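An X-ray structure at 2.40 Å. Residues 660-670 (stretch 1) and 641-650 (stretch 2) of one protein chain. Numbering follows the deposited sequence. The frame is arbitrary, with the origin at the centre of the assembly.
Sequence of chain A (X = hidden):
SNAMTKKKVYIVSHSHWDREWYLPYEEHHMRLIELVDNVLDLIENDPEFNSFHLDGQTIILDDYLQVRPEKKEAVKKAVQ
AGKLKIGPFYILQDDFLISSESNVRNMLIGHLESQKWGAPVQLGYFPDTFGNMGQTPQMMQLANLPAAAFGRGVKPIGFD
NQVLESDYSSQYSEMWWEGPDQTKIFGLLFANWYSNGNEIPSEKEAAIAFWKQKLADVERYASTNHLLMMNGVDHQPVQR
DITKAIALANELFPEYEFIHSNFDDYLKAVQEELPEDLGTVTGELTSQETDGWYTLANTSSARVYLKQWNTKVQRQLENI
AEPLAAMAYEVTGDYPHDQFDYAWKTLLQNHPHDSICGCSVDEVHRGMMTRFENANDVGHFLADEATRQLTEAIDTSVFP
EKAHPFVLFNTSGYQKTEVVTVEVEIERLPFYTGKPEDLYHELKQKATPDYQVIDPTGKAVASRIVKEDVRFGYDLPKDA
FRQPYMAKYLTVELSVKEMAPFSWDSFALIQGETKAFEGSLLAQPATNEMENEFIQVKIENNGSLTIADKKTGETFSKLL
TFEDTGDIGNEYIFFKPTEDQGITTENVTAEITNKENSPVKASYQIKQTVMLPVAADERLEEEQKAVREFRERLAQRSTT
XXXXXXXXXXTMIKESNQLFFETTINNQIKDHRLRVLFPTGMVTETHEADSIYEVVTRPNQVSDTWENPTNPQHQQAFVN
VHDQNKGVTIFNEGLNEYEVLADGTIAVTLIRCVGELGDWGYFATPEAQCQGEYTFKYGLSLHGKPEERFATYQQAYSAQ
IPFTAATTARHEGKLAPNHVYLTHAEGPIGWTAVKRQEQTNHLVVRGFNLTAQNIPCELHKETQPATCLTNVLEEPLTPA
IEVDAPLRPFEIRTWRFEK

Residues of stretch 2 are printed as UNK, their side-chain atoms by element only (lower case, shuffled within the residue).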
# COMPACT_ATOMS: atom_id res chain seq x y z
N PHE A 660 8.53 -21.30 -25.81
CA PHE A 660 7.94 -20.48 -24.76
C PHE A 660 6.54 -20.95 -24.41
O PHE A 660 5.77 -21.36 -25.29
CB PHE A 660 7.91 -19.01 -25.19
CG PHE A 660 9.27 -18.38 -25.31
CD1 PHE A 660 9.99 -18.49 -26.48
CD2 PHE A 660 9.82 -17.69 -24.24
CE1 PHE A 660 11.24 -17.91 -26.60
CE2 PHE A 660 11.07 -17.11 -24.35
CZ PHE A 660 11.78 -17.22 -25.53
N PHE A 661 6.20 -20.88 -23.12
CA PHE A 661 4.89 -21.26 -22.63
C PHE A 661 4.28 -20.11 -21.84
O PHE A 661 4.99 -19.35 -21.18
CB PHE A 661 4.97 -22.51 -21.74
CG PHE A 661 5.70 -23.66 -22.36
CD1 PHE A 661 5.20 -24.28 -23.49
CD2 PHE A 661 6.89 -24.12 -21.82
CE1 PHE A 661 5.87 -25.34 -24.07
CE2 PHE A 661 7.56 -25.18 -22.40
CZ PHE A 661 7.05 -25.79 -23.52
N GLU A 662 2.95 -20.01 -21.90
CA GLU A 662 2.21 -19.00 -21.15
C GLU A 662 0.89 -19.63 -20.72
O GLU A 662 -0.05 -19.71 -21.51
CB GLU A 662 1.98 -17.74 -21.99
CG GLU A 662 2.04 -16.45 -21.19
CD GLU A 662 1.82 -15.22 -22.05
OE1 GLU A 662 0.66 -14.76 -22.15
OE2 GLU A 662 2.80 -14.71 -22.63
N THR A 663 0.84 -20.09 -19.47
CA THR A 663 -0.34 -20.76 -18.93
C THR A 663 -1.16 -19.78 -18.11
O THR A 663 -0.62 -19.08 -17.24
CB THR A 663 0.07 -21.95 -18.07
OG1 THR A 663 0.79 -22.90 -18.87
CG2 THR A 663 -1.16 -22.63 -17.47
N THR A 664 -2.46 -19.71 -18.39
CA THR A 664 -3.38 -18.83 -17.69
C THR A 664 -4.52 -19.64 -17.09
O THR A 664 -5.08 -20.52 -17.74
CB THR A 664 -3.95 -17.75 -18.62
OG1 THR A 664 -4.63 -18.38 -19.72
CG2 THR A 664 -2.84 -16.87 -19.16
N ILE A 665 -4.86 -19.33 -15.83
CA ILE A 665 -5.95 -19.99 -15.13
C ILE A 665 -6.76 -18.93 -14.38
O ILE A 665 -6.28 -17.83 -14.09
CB ILE A 665 -5.46 -21.06 -14.13
CG1 ILE A 665 -4.64 -20.42 -13.01
CG2 ILE A 665 -4.64 -22.13 -14.84
CD1 ILE A 665 -4.29 -21.37 -11.88
N ASN A 666 -8.00 -19.29 -14.06
CA ASN A 666 -8.85 -18.51 -13.17
C ASN A 666 -9.05 -19.35 -11.91
O ASN A 666 -10.04 -20.08 -11.77
CB ASN A 666 -10.18 -18.15 -13.83
CG ASN A 666 -11.07 -17.32 -12.93
OD1 ASN A 666 -10.60 -16.65 -12.01
ND2 ASN A 666 -12.38 -17.36 -13.18
N ASN A 667 -8.10 -19.26 -11.00
CA ASN A 667 -8.04 -20.14 -9.84
C ASN A 667 -9.19 -19.83 -8.89
O ASN A 667 -9.16 -18.84 -8.15
CB ASN A 667 -6.69 -19.99 -9.13
CG ASN A 667 -6.53 -20.96 -7.98
OD1 ASN A 667 -6.17 -20.58 -6.87
ND2 ASN A 667 -6.82 -22.23 -8.24
N GLN A 668 -10.23 -20.66 -8.93
CA GLN A 668 -11.31 -20.62 -7.96
C GLN A 668 -11.30 -21.86 -7.07
O GLN A 668 -12.33 -22.26 -6.53
CB GLN A 668 -12.66 -20.48 -8.67
CG GLN A 668 -12.80 -19.19 -9.47
CD GLN A 668 -12.66 -17.95 -8.60
OE1 GLN A 668 -13.08 -17.94 -7.44
NE2 GLN A 668 -12.07 -16.90 -9.16
N ILE A 669 -10.13 -22.47 -6.91
CA ILE A 669 -9.94 -23.70 -6.16
C ILE A 669 -9.06 -23.40 -4.96
O ILE A 669 -8.12 -22.60 -5.05
CB ILE A 669 -9.33 -24.81 -7.04
CG1 ILE A 669 -10.22 -25.08 -8.25
CG2 ILE A 669 -9.11 -26.08 -6.25
CD1 ILE A 669 -11.63 -25.51 -7.90
N LYS A 670 -9.36 -24.03 -3.83
CA LYS A 670 -8.63 -23.83 -2.59
C LYS A 670 -7.95 -25.12 -2.16
O LYS A 670 -8.33 -26.22 -2.57
CB LYS A 670 -9.55 -23.34 -1.48
CG LYS A 670 -10.24 -22.02 -1.79
CD LYS A 670 -11.24 -21.65 -0.70
CE LYS A 670 -11.97 -20.36 -1.04
NZ LYS A 670 -13.01 -20.01 -0.02
N UNK A 641 -16.90 -31.41 -6.91
CA UNK A 641 -15.99 -31.05 -7.98
C UNK A 641 -16.46 -29.78 -8.69
O UNK A 641 -17.66 -29.48 -8.73
c UNK A 641 -15.47 -33.55 -8.40
c UNK A 641 -15.32 -34.60 -9.49
c UNK A 641 -15.86 -32.20 -8.99
c UNK A 641 -14.19 -33.44 -7.58
N UNK A 642 -15.50 -29.05 -9.24
CA UNK A 642 -15.73 -27.79 -9.92
C UNK A 642 -14.82 -27.73 -11.15
O UNK A 642 -13.66 -28.15 -11.07
c UNK A 642 -15.21 -24.11 -8.80
c UNK A 642 -15.90 -25.25 -9.54
n UNK A 642 -16.82 -22.28 -7.38
c UNK A 642 -16.39 -21.95 -8.59
n UNK A 642 -15.63 -22.79 -9.28
c UNK A 642 -15.45 -26.60 -9.00
n UNK A 642 -16.73 -20.78 -9.11
N UNK A 643 -15.32 -27.23 -12.28
CA UNK A 643 -14.48 -27.14 -13.48
C UNK A 643 -13.28 -26.22 -13.26
O UNK A 643 -13.35 -25.23 -12.54
c UNK A 643 -15.43 -26.58 -14.54
c UNK A 643 -16.79 -26.96 -14.06
c UNK A 643 -16.73 -26.88 -12.56
N UNK A 644 -12.18 -26.58 -13.92
CA UNK A 644 -10.93 -25.82 -13.80
C UNK A 644 -10.24 -25.89 -15.16
O UNK A 644 -9.66 -26.92 -15.52
c UNK A 644 -6.32 -24.32 -12.20
c UNK A 644 -6.39 -25.46 -12.99
c UNK A 644 -8.66 -24.52 -11.74
c UNK A 644 -7.59 -26.12 -13.14
c UNK A 644 -7.46 -23.85 -11.58
c UNK A 644 -10.05 -26.38 -12.70
c UNK A 644 -8.74 -25.66 -12.53
N UNK A 645 -10.30 -24.80 -15.92
CA UNK A 645 -9.78 -24.76 -17.28
C UNK A 645 -8.34 -24.25 -17.29
O UNK A 645 -7.99 -23.32 -16.56
o UNK A 645 -11.12 -23.16 -21.74
c UNK A 645 -10.66 -23.88 -18.17
c UNK A 645 -10.30 -23.94 -19.65
o UNK A 645 -12.41 -22.88 -19.99
c UNK A 645 -11.35 -23.28 -20.52
N UNK A 646 -7.51 -24.88 -18.12
CA UNK A 646 -6.10 -24.53 -18.26
C UNK A 646 -5.86 -24.17 -19.72
O UNK A 646 -6.14 -24.97 -20.62
c UNK A 646 -4.71 -27.31 -15.92
c UNK A 646 -5.55 -26.15 -16.41
c UNK A 646 -5.18 -25.68 -17.82
c UNK A 646 -3.73 -25.24 -17.87
N UNK A 647 -5.33 -22.97 -19.96
CA UNK A 647 -5.04 -22.48 -21.30
C UNK A 647 -3.57 -22.12 -21.39
O UNK A 647 -3.09 -21.24 -20.66
c UNK A 647 -5.91 -21.26 -21.65
o UNK A 647 -7.29 -21.60 -21.51
c UNK A 647 -5.64 -20.81 -23.08
N UNK A 648 -2.85 -22.80 -22.28
CA UNK A 648 -1.42 -22.60 -22.46
C UNK A 648 -1.14 -22.18 -23.90
O UNK A 648 -1.67 -22.78 -24.84
c UNK A 648 0.87 -23.62 -22.21
c UNK A 648 -0.63 -23.88 -22.13
o UNK A 648 -0.96 -24.31 -20.80
N UNK A 649 -0.32 -21.15 -24.06
CA UNK A 649 0.11 -20.67 -25.37
C UNK A 649 1.54 -21.14 -25.61
O UNK A 649 2.47 -20.65 -24.96
c UNK A 649 -0.00 -19.15 -25.47
s UNK A 649 -2.32 -19.02 -26.99
c UNK A 649 -1.43 -18.62 -25.48
c UNK A 649 -1.37 -18.11 -28.21
N UNK A 650 1.72 -22.07 -26.54
CA UNK A 650 3.04 -22.57 -26.89
C UNK A 650 3.53 -21.79 -28.10
O UNK A 650 2.91 -21.83 -29.17
c UNK A 650 4.41 -24.59 -27.49
c UNK A 650 3.01 -24.08 -27.19
c UNK A 650 2.40 -24.83 -26.01
O HOH W 1 -2.87 -18.45 -22.00

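Position 641 carries four side-chain carbons, forked at the second, on a CA-to-CB bond pointing away from stretch 1; no atom of stretch 1 lies within 4.5 Å. The fork identifies Leu641.

Position 642 has three carbons, a nitrogen, then a carbon bearing two more nitrogens: a guanidinium, hence Arg642. Its CA-to-CB bond points toward stretch 1. Gln668 CB lies over one face of the guanidinium, 3.8 Å from Arg642 NE, and Ile669 CD1 is 3.9 Å from Arg642 CD, so both the guanidinium face and the aliphatic CD are in contact with stretch 1.

At 643 three carbons close a ring onto the backbone nitrogen, which defines Pro643; its CA-to-CB bond points away and it makes no contact with stretch 1 within 4.5 Å.

Position 644 shows one carbon followed by a six-carbon ring with no heteroatom, so it is Phe644. Ile665 CD1 sits at the ring's edge, 3.6 Å from Phe644 CZ, while Ile669 CG1 approaches obliquely, 3.9 Å from Phe644 CD1. This residue has the largest area covered by the other stretch, 89 Å².

Position 645 has three carbons, the third carrying two oxygens. An unbranched chain of that length ending in a carboxylate is Glu645; its side chain makes no contact with stretch 1 within 4.5 Å.

Position 646 has four carbons, forked at the first, with one arm two carbons long: Ile646. Its CG2 lies 3.7 Å from Thr663 CG2.

Position 647 has one carbon bearing an oxygen and a carbon, which gives Thr647. Its CB is 3.7 Å from Thr664 OG1. Thr664 N donates to Thr647 O at 2.8 Å, and Thr647 N returns a weak bond to Thr664 O at 3.3 Å. Water 1 donates to Thr647 O (3.1 Å) and hydrogen-bonds Thr664 OG1 (2.9 Å).

Position 648 repeats that branching, so it is Thr648. Its OG1 hydrogen-bonds Thr663 OG1 at 3.0 Å, where either could be the donor; the CA atoms of Thr648 and Thr663 are just 4.1 Å apart.

Position 649 is unbranched, with two carbons, sulfur and a carbon: Met649. Its backbone N donates to Glu662 O at 2.9 Å (158°).

Position 650 carries three carbons forked at the first, hence Val650; its CG1 lies 3.8 Å from Phe661 CE1.

The strands run antiparallel at 161°, burying 730 Å² in total. Backbone bonds at Thr664–Thr647 and Glu662–Met649 flank the Thr663–Thr648 pair, whose hydroxyls meet on the face shared with Phe661 and Val650. Beyond the paired threonines, Phe644 extends the contact through apolar packing against Ile665 and Ile669.

Stretch 2, residues 641-650: LRPFEITTMV
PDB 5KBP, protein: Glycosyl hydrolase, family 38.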